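Local coordinates for protein FTT_1639c (Francisella tularensis subsp. tularensis, PDB 7KZW) that is of unknown function but is probably membrane-anchored, the present chain being its beta-rich C-terminal part, at residues Q4-S16 and Y23-S35. The protein carries 3 engineered substitutions. Sequence-based numbering, arbitrary orientation. Where two conformers were deposited one is given.
Sequences QARELPLLKHGYS and YNMFGFCCDNTPS. Engineered in segment 23-35: Met25 (natural residue Ile).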
ATOM      1  N   GLN A   4      13.966  -2.967 -15.643  1.00 55.74           N
ATOM      2  CA  GLN A   4      13.284  -3.915 -14.813  1.00 53.02           C
ATOM      3  C   GLN A   4      12.293  -3.159 -13.894  1.00 47.23           C
ATOM      4  O   GLN A   4      11.684  -2.236 -14.348  1.00 55.63           O
ATOM      5  CB  GLN A   4      14.320  -4.751 -14.040  1.00 52.48           C
ATOM      6  CG  GLN A   4      15.570  -3.983 -13.623  1.00 57.86           C
ATOM      7  CD  GLN A   4      16.381  -4.818 -12.669  1.00 61.46           C
ATOM      8  OE1 GLN A   4      16.075  -5.971 -12.485  1.00 63.89           O
ATOM      9  NE2 GLN A   4      17.315  -4.215 -11.978  1.00 58.23           N
ATOM     10  N   ALA A   5      12.219  -3.531 -12.625  1.00 41.95           N
ATOM     11  CA  ALA A   5      11.257  -3.009 -11.658  1.00 35.36           C
ATOM     12  C   ALA A   5      11.624  -1.611 -11.166  1.00 32.93           C
ATOM     13  O   ALA A   5      12.795  -1.264 -11.030  1.00 39.72           O
ATOM     14  CB  ALA A   5      11.130  -3.958 -10.467  1.00 34.10           C
ATOM     15  N   ARG A   6      10.592  -0.814 -10.896  1.00 24.10           N
ATOM     16  CA  ARG A   6      10.661   0.446 -10.170  1.00 22.87           C
ATOM     17  C   ARG A   6      10.203   0.227  -8.743  1.00 19.87           C
ATOM     18  O   ARG A   6       9.472  -0.723  -8.449  1.00 21.48           O
ATOM     19  CB  ARG A   6       9.676   1.426 -10.806  1.00 27.27           C
ATOM     20  CG  ARG A   6       9.688   1.444 -12.332  1.00 33.43           C
ATOM     21  CD  ARG A   6       8.994   2.747 -12.746  1.00 43.63           C
ATOM     22  NE  ARG A   6       8.821   2.936 -14.180  1.00 44.56           N
ATOM     23  CZ  ARG A   6       8.372   4.077 -14.703  1.00 43.66           C
ATOM     24  NH1 ARG A   6       8.069   5.092 -13.899  1.00 35.55           N
ATOM     25  NH2 ARG A   6       8.244   4.213 -16.022  1.00 43.47           N
ATOM     26  N   GLU A   7      10.574   1.128  -7.826  1.00 18.64           N
ATOM     27  CA  GLU A   7      10.056   1.044  -6.465  1.00 17.94           C
ATOM     28  C   GLU A   7       8.670   1.683  -6.375  1.00 19.32           C
ATOM     29  O   GLU A   7       8.443   2.761  -6.940  1.00 22.15           O
ATOM     30  CB  GLU A   7      10.983   1.767  -5.475  1.00 21.33           C
ATOM     31  CG  GLU A   7      10.503   1.600  -4.026  1.00 19.91           C
ATOM     32  CD  GLU A   7      11.467   2.068  -2.944  1.00 32.79           C
ATOM     33  OE1 GLU A   7      12.040   3.171  -3.095  1.00 28.94           O
ATOM     34  OE2 GLU A   7      11.622   1.328  -1.939  1.00 31.27           O
ATOM     35  N   LEU A   8       7.729   0.992  -5.724  1.00 16.53           N
ATOM     36  CA  LEU A   8       6.443   1.572  -5.428  1.00 19.04           C
ATOM     37  C   LEU A   8       6.640   2.690  -4.413  1.00 16.28           C
ATOM     38  O   LEU A   8       7.175   2.435  -3.318  1.00 16.46           O
ATOM     39  CB  LEU A   8       5.548   0.452  -4.872  1.00 18.48           C
ATOM     40  CG  LEU A   8       4.129   0.856  -4.495  1.00 19.11           C
ATOM     41  CD1 LEU A   8       3.365   1.292  -5.717  1.00 20.89           C
ATOM     42  CD2 LEU A   8       3.404  -0.309  -3.783  1.00 20.91           C
ATOM     43  N   PRO A   9       6.304   3.945  -4.741  1.00 14.53           N
ATOM     44  CA  PRO A   9       6.691   5.055  -3.850  1.00 15.92           C
ATOM     45  C   PRO A   9       5.881   5.122  -2.554  1.00 15.47           C
ATOM     46  O   PRO A   9       4.724   4.717  -2.498  1.00 14.21           O
ATOM     47  CB  PRO A   9       6.444   6.303  -4.712  1.00 19.21           C
ATOM     48  CG  PRO A   9       6.418   5.772  -6.142  1.00 20.76           C
ATOM     49  CD  PRO A   9       5.836   4.428  -6.068  1.00 15.27           C
ATOM     50  N   LEU A  10       6.534   5.623  -1.500  1.00 15.67           N
ATOM     51  CA  LEU A  10       5.906   5.937  -0.231  1.00 15.21           C
ATOM     52  C   LEU A  10       5.398   7.378  -0.326  1.00 15.24           C
ATOM     53  O   LEU A  10       6.201   8.313  -0.526  1.00 19.39           O
ATOM     54  CB  LEU A  10       6.937   5.761   0.895  1.00 15.12           C
ATOM     55  CG  LEU A  10       6.393   6.126   2.258  1.00 14.38           C
ATOM     56  CD1 LEU A  10       5.347   5.183   2.749  1.00 18.63           C
ATOM     57  CD2 LEU A  10       7.552   6.111   3.255  1.00 22.11           C
ATOM     58  N   LEU A  11       4.095   7.572  -0.242  1.00 15.71           N
ATOM     59  CA  LEU A  11       3.513   8.916  -0.339  1.00 16.25           C
ATOM     60  C   LEU A  11       3.477   9.645   0.979  1.00 18.69           C
ATOM     61  O   LEU A  11       3.723  10.869   1.017  1.00 20.13           O
ATOM     62  CB  LEU A  11       2.067   8.846  -0.790  1.00 18.19           C
ATOM     63  CG  LEU A  11       1.813   8.606  -2.247  1.00 21.56           C
ATOM     64  CD1 LEU A  11       0.330   8.333  -2.527  1.00 21.41           C
ATOM     65  CD2 LEU A  11       2.254   9.892  -2.951  1.00 27.77           C
ATOM     66  N   LYS A  12       3.173   8.931   2.060  1.00 16.76           N
ATOM     67  CA  LYS A  12       2.864   9.586   3.326  1.00 17.06           C
ATOM     68  C   LYS A  12       3.009   8.520   4.403  1.00 15.98           C
ATOM     69  O   LYS A  12       2.831   7.327   4.144  1.00 14.80           O
ATOM     70  CB  LYS A  12       1.385  10.050   3.287  1.00 23.72           C
ATOM     71  CG  LYS A  12       1.002  11.044   4.341  1.00 36.27           C
ATOM     72  CD  LYS A  12      -0.407  11.616   4.067  1.00 38.98           C
ATOM     73  CE  LYS A  12      -0.609  12.947   4.838  1.00 47.26           C
ATOM     74  NZ  LYS A  12      -1.846  12.981   5.695  1.00 50.25           N
ATOM     75  N   HIS A  13       3.350   8.946   5.606  1.00 14.98           N
ATOM     76  CA  HIS A  13       3.314   8.050   6.764  1.00 14.24           C
ATOM     77  C   HIS A  13       2.898   8.858   7.980  1.00 15.50           C
ATOM     78  O   HIS A  13       2.984  10.090   7.987  1.00 16.63           O
ATOM     79  CB  HIS A  13       4.693   7.427   6.981  1.00 17.74           C
ATOM     80  CG  HIS A  13       5.781   8.425   7.251  1.00 17.72           C
ATOM     81  ND1 HIS A  13       6.198   8.752   8.519  1.00 21.28           N
ATOM     82  CD2 HIS A  13       6.550   9.149   6.406  1.00 23.70           C
ATOM     83  CE1 HIS A  13       7.167   9.653   8.447  1.00 23.64           C
ATOM     84  NE2 HIS A  13       7.404   9.903   7.179  1.00 25.07           N
ATOM     85  N   GLY A  14       2.454   8.164   9.027  1.00 14.24           N
ATOM     86  CA  GLY A  14       2.054   8.854  10.244  1.00 15.92           C
ATOM     87  C   GLY A  14       1.662   7.859  11.310  1.00 15.13           C
ATOM     88  O   GLY A  14       1.742   6.639  11.114  1.00 13.69           O
ATOM     89  N   TYR A  15       1.240   8.393  12.451  1.00 15.40           N
ATOM     90  CA  TYR A  15       0.867   7.545  13.581  1.00 14.78           C
ATOM     91  C   TYR A  15      -0.058   8.323  14.510  1.00 16.78           C
ATOM     92  O   TYR A  15      -0.127   9.564  14.466  1.00 18.61           O
ATOM     93  CB  TYR A  15       2.112   7.044  14.356  1.00 14.72           C
ATOM     94  CG  TYR A  15       2.794   8.101  15.176  1.00 15.99           C
ATOM     95  CD1 TYR A  15       3.618   9.081  14.572  1.00 17.18           C
ATOM     96  CD2 TYR A  15       2.647   8.132  16.556  1.00 20.26           C
ATOM     97  CE1 TYR A  15       4.267  10.062  15.338  1.00 21.52           C
ATOM     98  CE2 TYR A  15       3.295   9.136  17.310  1.00 24.80           C
ATOM     99  CZ  TYR A  15       4.106  10.066  16.669  1.00 23.00           C
ATOM    100  OH  TYR A  15       4.773  11.076  17.353  1.00 29.42           O
ATOM    101  N   SER A  16      -0.733   7.588  15.393  1.00 16.33           N
ATOM    102  CA  SER A  16      -1.563   8.178  16.450  1.00 17.61           C
ATOM    103  C   SER A  16      -1.192   7.508  17.752  1.00 18.61           C
ATOM    104  O   SER A  16      -1.397   6.300  17.893  1.00 19.97           O
ATOM    105  CB  SER A  16      -3.061   7.942  16.178  1.00 21.90           C
ATOM    106  OG  SER A  16      -3.823   8.217  17.365  1.00 26.01           O
ATOM    107  N   TYR A  23       0.793   4.140   9.996  1.00 12.16           N
ATOM    108  CA  TYR A  23       0.540   3.724   8.632  1.00 12.48           C
ATOM    109  C   TYR A  23       1.634   4.179   7.695  1.00 11.55           C
ATOM    110  O   TYR A  23       2.418   5.112   7.966  1.00 12.52           O
ATOM    111  CB  TYR A  23      -0.825   4.217   8.134  1.00 14.09           C
ATOM    112  CG  TYR A  23      -0.818   5.689   7.878  1.00 16.03           C
ATOM    113  CD1 TYR A  23      -0.496   6.188   6.611  1.00 18.09           C
ATOM    114  CD2 TYR A  23      -1.071   6.602   8.901  1.00 16.54           C
ATOM    115  CE1 TYR A  23      -0.475   7.557   6.379  1.00 21.46           C
ATOM    116  CE2 TYR A  23      -1.009   8.011   8.669  1.00 18.50           C
ATOM    117  CZ  TYR A  23      -0.708   8.447   7.400  1.00 19.47           C
ATOM    118  OH  TYR A  23      -0.675   9.820   7.120  1.00 24.48           O
ATOM    119  N   ASN A  24       1.704   3.481   6.560  1.00 10.94           N
ATOM    120  CA  ASN A  24       2.448   3.919   5.371  1.00 11.57           C
ATOM    121  C   ASN A  24       1.452   3.901   4.219  1.00 11.73           C
ATOM    122  O   ASN A  24       0.728   2.897   4.021  1.00 13.37           O
ATOM    123  CB  ASN A  24       3.582   2.952   4.988  1.00 12.50           C
ATOM    124  CG  ASN A  24       4.891   3.116   5.788  1.00 11.93           C
ATOM    125  OD1 ASN A  24       5.898   2.515   5.411  1.00 16.92           O
ATOM    126  ND2 ASN A  24       4.928   4.012   6.812  1.00 14.21           N
HETATM  127  N   MSE A  25       1.403   4.974   3.428  1.00 11.76           N
HETATM  128  CA  MSE A  25       0.567   5.026   2.234  1.00 11.65           C
HETATM  129  C   MSE A  25       1.478   4.967   1.016  1.00 12.16           C
HETATM  130  O   MSE A  25       2.375   5.802   0.898  1.00 13.40           O
HETATM  131  CB  MSE A  25      -0.205   6.351   2.223  1.00 12.83           C
HETATM  132  CG  MSE A  25      -1.185   6.489   1.094  1.00 15.24           C
HETATM  133 SE   MSE A  25      -2.702   5.332   1.277  0.42 16.07          SE
HETATM  134  CE  MSE A  25      -3.686   6.292   2.623  1.00 20.20           C
ATOM    135  N   PHE A  26       1.229   3.998   0.138  1.00 10.95           N
ATOM    136  CA  PHE A  26       2.001   3.830  -1.085  1.00 11.83           C
ATOM    137  C   PHE A  26       1.183   4.263  -2.278  1.00 11.66           C
ATOM    138  O   PHE A  26      -0.040   3.997  -2.331  1.00 12.60           O
ATOM    139  CB  PHE A  26       2.413   2.374  -1.254  1.00 12.51           C
ATOM    140  CG  PHE A  26       3.235   1.863  -0.106  1.00 11.90           C
ATOM    141  CD1 PHE A  26       4.560   2.208  -0.010  1.00 13.42           C
ATOM    142  CD2 PHE A  26       2.673   1.099   0.906  1.00 12.39           C
ATOM    143  CE1 PHE A  26       5.348   1.762   1.051  1.00 15.07           C
ATOM    144  CE2 PHE A  26       3.438   0.639   1.965  1.00 14.81           C
ATOM    145  CZ  PHE A  26       4.765   0.977   2.048  1.00 14.55           C
ATOM    146  N   GLY A  27       1.828   4.907  -3.245  1.00 13.23           N
ATOM    147  CA  GLY A  27       1.147   5.369  -4.438  1.00 14.35           C
ATOM    148  C   GLY A  27       2.023   6.374  -5.169  1.00 15.30           C
ATOM    149  O   GLY A  27       3.227   6.429  -4.942  1.00 18.10           O
ATOM    150  N   PHE A  28       1.386   7.207  -5.991  1.00 15.66           N
ATOM    151  CA  PHE A  28       2.130   8.082  -6.896  1.00 15.72           C
ATOM    152  C   PHE A  28       1.742   9.541  -6.679  1.00 18.38           C
ATOM    153  O   PHE A  28       0.655   9.856  -6.184  1.00 19.39           O
ATOM    154  CB  PHE A  28       1.858   7.708  -8.363  1.00 18.18           C
ATOM    155  CG  PHE A  28       2.207   6.280  -8.675  1.00 16.38           C
ATOM    156  CD1 PHE A  28       3.514   5.943  -8.985  1.00 17.14           C
ATOM    157  CD2 PHE A  28       1.227   5.274  -8.673  1.00 22.40           C
ATOM    158  CE1 PHE A  28       3.893   4.632  -9.233  1.00 20.39           C
ATOM    159  CE2 PHE A  28       1.583   3.947  -8.960  1.00 29.87           C
ATOM    160  CZ  PHE A  28       2.926   3.636  -9.250  1.00 25.68           C
ATOM    161  N   CYS A  29       2.621  10.440  -7.106  1.00 20.59           N
ATOM    162  CA  CYS A  29       2.368  11.881  -7.117  1.00 24.60           C
ATOM    163  C   CYS A  29       2.677  12.486  -8.490  1.00 30.85           C
ATOM    164  O   CYS A  29       2.829  11.785  -9.498  1.00 31.05           O
ATOM    165  CB  CYS A  29       3.159  12.501  -5.960  1.00 31.32           C
ATOM    166  SG  CYS A  29       4.954  12.409  -6.149  1.00 35.84           S
ATOM    167  N   CYS A  30       2.808  13.830  -8.538  1.00 29.75           N
ATOM    168  CA  CYS A  30       2.913  14.550  -9.809  0.55 33.59           C
ATOM    169  C   CYS A  30       4.212  14.240 -10.554  1.00 35.07           C
ATOM    170  O   CYS A  30       4.257  14.312 -11.789  1.00 44.63           O
ATOM    171  CB  CYS A  30       2.813  16.055  -9.556  0.55 37.67           C
ATOM    172  SG  CYS A  30       2.950  17.033 -11.030  0.55 43.00           S
ATOM    173  N   ASP A  31       5.303  13.973  -9.824  1.00 33.24           N
ATOM    174  CA  ASP A  31       6.603  13.757 -10.464  1.00 34.12           C
ATOM    175  C   ASP A  31       6.924  12.283 -10.677  1.00 31.43           C
ATOM    176  O   ASP A  31       8.017  11.943 -11.153  1.00 34.68           O
ATOM    177  CB  ASP A  31       7.754  14.510  -9.742  1.00 39.10           C
ATOM    178  CG  ASP A  31       8.099  13.950  -8.333  1.00 41.04           C
ATOM    179  OD1 ASP A  31       7.678  12.852  -7.931  1.00 37.92           O
ATOM    180  OD2 ASP A  31       8.835  14.651  -7.612  1.00 50.04           O
ATOM    181  N   ASN A  32       5.995  11.422 -10.397  1.00 31.14           N
ATOM    182  CA  ASN A  32       6.296  10.010 -10.557  1.00 36.37           C
ATOM    183  C   ASN A  32       5.107   9.221 -11.055  1.00 29.71           C
ATOM    184  O   ASN A  32       5.184   7.977 -11.040  1.00 31.87           O
ATOM    185  CB  ASN A  32       6.955   9.335  -9.317  1.00 29.49           C
ATOM    186  CG  ASN A  32       6.030   9.254  -8.105  1.00 25.96           C
ATOM    187  OD1 ASN A  32       4.835   9.400  -8.211  1.00 23.46           O
ATOM    188  ND2 ASN A  32       6.611   9.027  -6.937  1.00 32.46           N
ATOM    189  N   THR A  33       4.042   9.894 -11.593  1.00 28.15           N
ATOM    190  CA  THR A  33       2.952   9.046 -12.148  1.00 23.81           C
ATOM    191  C   THR A  33       3.229   8.630 -13.582  1.00 23.90           C
ATOM    192  O   THR A  33       3.278   9.475 -14.489  1.00 25.43           O
ATOM    193  CB  THR A  33       1.543   9.623 -12.091  1.00 26.31           C
ATOM    194  OG1 THR A  33       1.225   9.959 -10.741  1.00 27.05           O
ATOM    195  CG2 THR A  33       0.533   8.570 -12.556  1.00 26.10           C
ATOM    196  N   PRO A  34       3.449   7.351 -13.831  1.00 22.60           N
ATOM    197  CA  PRO A  34       3.839   6.907 -15.164  1.00 23.68           C
ATOM    198  C   PRO A  34       2.770   7.195 -16.206  1.00 26.19           C
ATOM    199  O   PRO A  34       1.565   7.263 -15.923  1.00 25.79           O
ATOM    200  CB  PRO A  34       4.030   5.392 -14.968  1.00 30.48           C
ATOM    201  CG  PRO A  34       4.351   5.250 -13.564  1.00 28.55           C
ATOM    202  CD  PRO A  34       3.456   6.239 -12.863  1.00 25.62           C
ATOM    203  N   SER A  35       3.243   7.329 -17.425  1.00 28.07           N
ATOM    204  CA  SER A  35       2.375   7.560 -18.560  1.00 27.34           C
ATOM    205  C   SER A  35       1.390   6.403 -18.677  1.00 26.04           C
ATOM    206  O   SER A  35       1.730   5.244 -18.403  1.00 30.49           O
ATOM    207  CB  SER A  35       3.252   7.673 -19.816  1.00 32.29           C
ATOM    208  OG  SER A  35       2.523   7.364 -20.982  1.00 39.98           O
TER
HETATM  209  O   HOH W   1       6.722   5.430 -11.248  1.00 32.55           O
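A beta hairpin with a classic bulge joins strand 10-16 to strand 23-27, whose N-to-C directions lie 157° apart. The bulge is diagnosed at Met25, an engineered selenomethionine: Leu11 N donates to Met25 O at 2.7 Å, nearly in line with its C=O bond, and Lys12 N adds a weak second bond. Met25 N answers to Lys12 O at 2.8 Å, almost straight at 174°. Past the bulge, Gly14 and Tyr23 form a hydrogen-bonded pair. Gly14 N approaches Tyr23 O from one face of that carbonyl and Asn24 ND2 from the other, so two bonds grip this oxygen; His13 CA adds a CA-H...O contact.

Tyr23 has chi1 73°, with CG between the backbone N and carbonyl carbon, which folds its ring back across the partner strand. One ring face lies against the Gly14 backbone, N being 3.5 Å from CE2 and offset toward the rim, while the hydroxyl reaches the aliphatic part of Lys12. On the face shared with Asn24 and Phe26, Leu10 crosses Asn24 at a slant, CD1 against its CB, and the same CD1 meets Phe26 CE1 at 3.8 Å.

Beyond the bulge at the other end, Pro9 O accepts from Gly27 N at 3.0 Å and also meets Phe26 CA. The Pro9 ring packs obliquely on Phe28, CD to CE1 3.7 Å, while Leu11 CD1 lies on Gly27 CA. In the following loop, Asn32 OD1 holds Cys29 N, and a water links Asn32 O to Arg6 NH1, weakly on the arginine side.

Within the mixed sheet this hairpin is flanked by strand 114-123, bonded to Arg6 and Leu8, and strand 90-97, bonded to Asn24 and Phe26; Tyr116 meets Phe28 edge-to-face, and Lys93 makes a cation-pi contact with Tyr23.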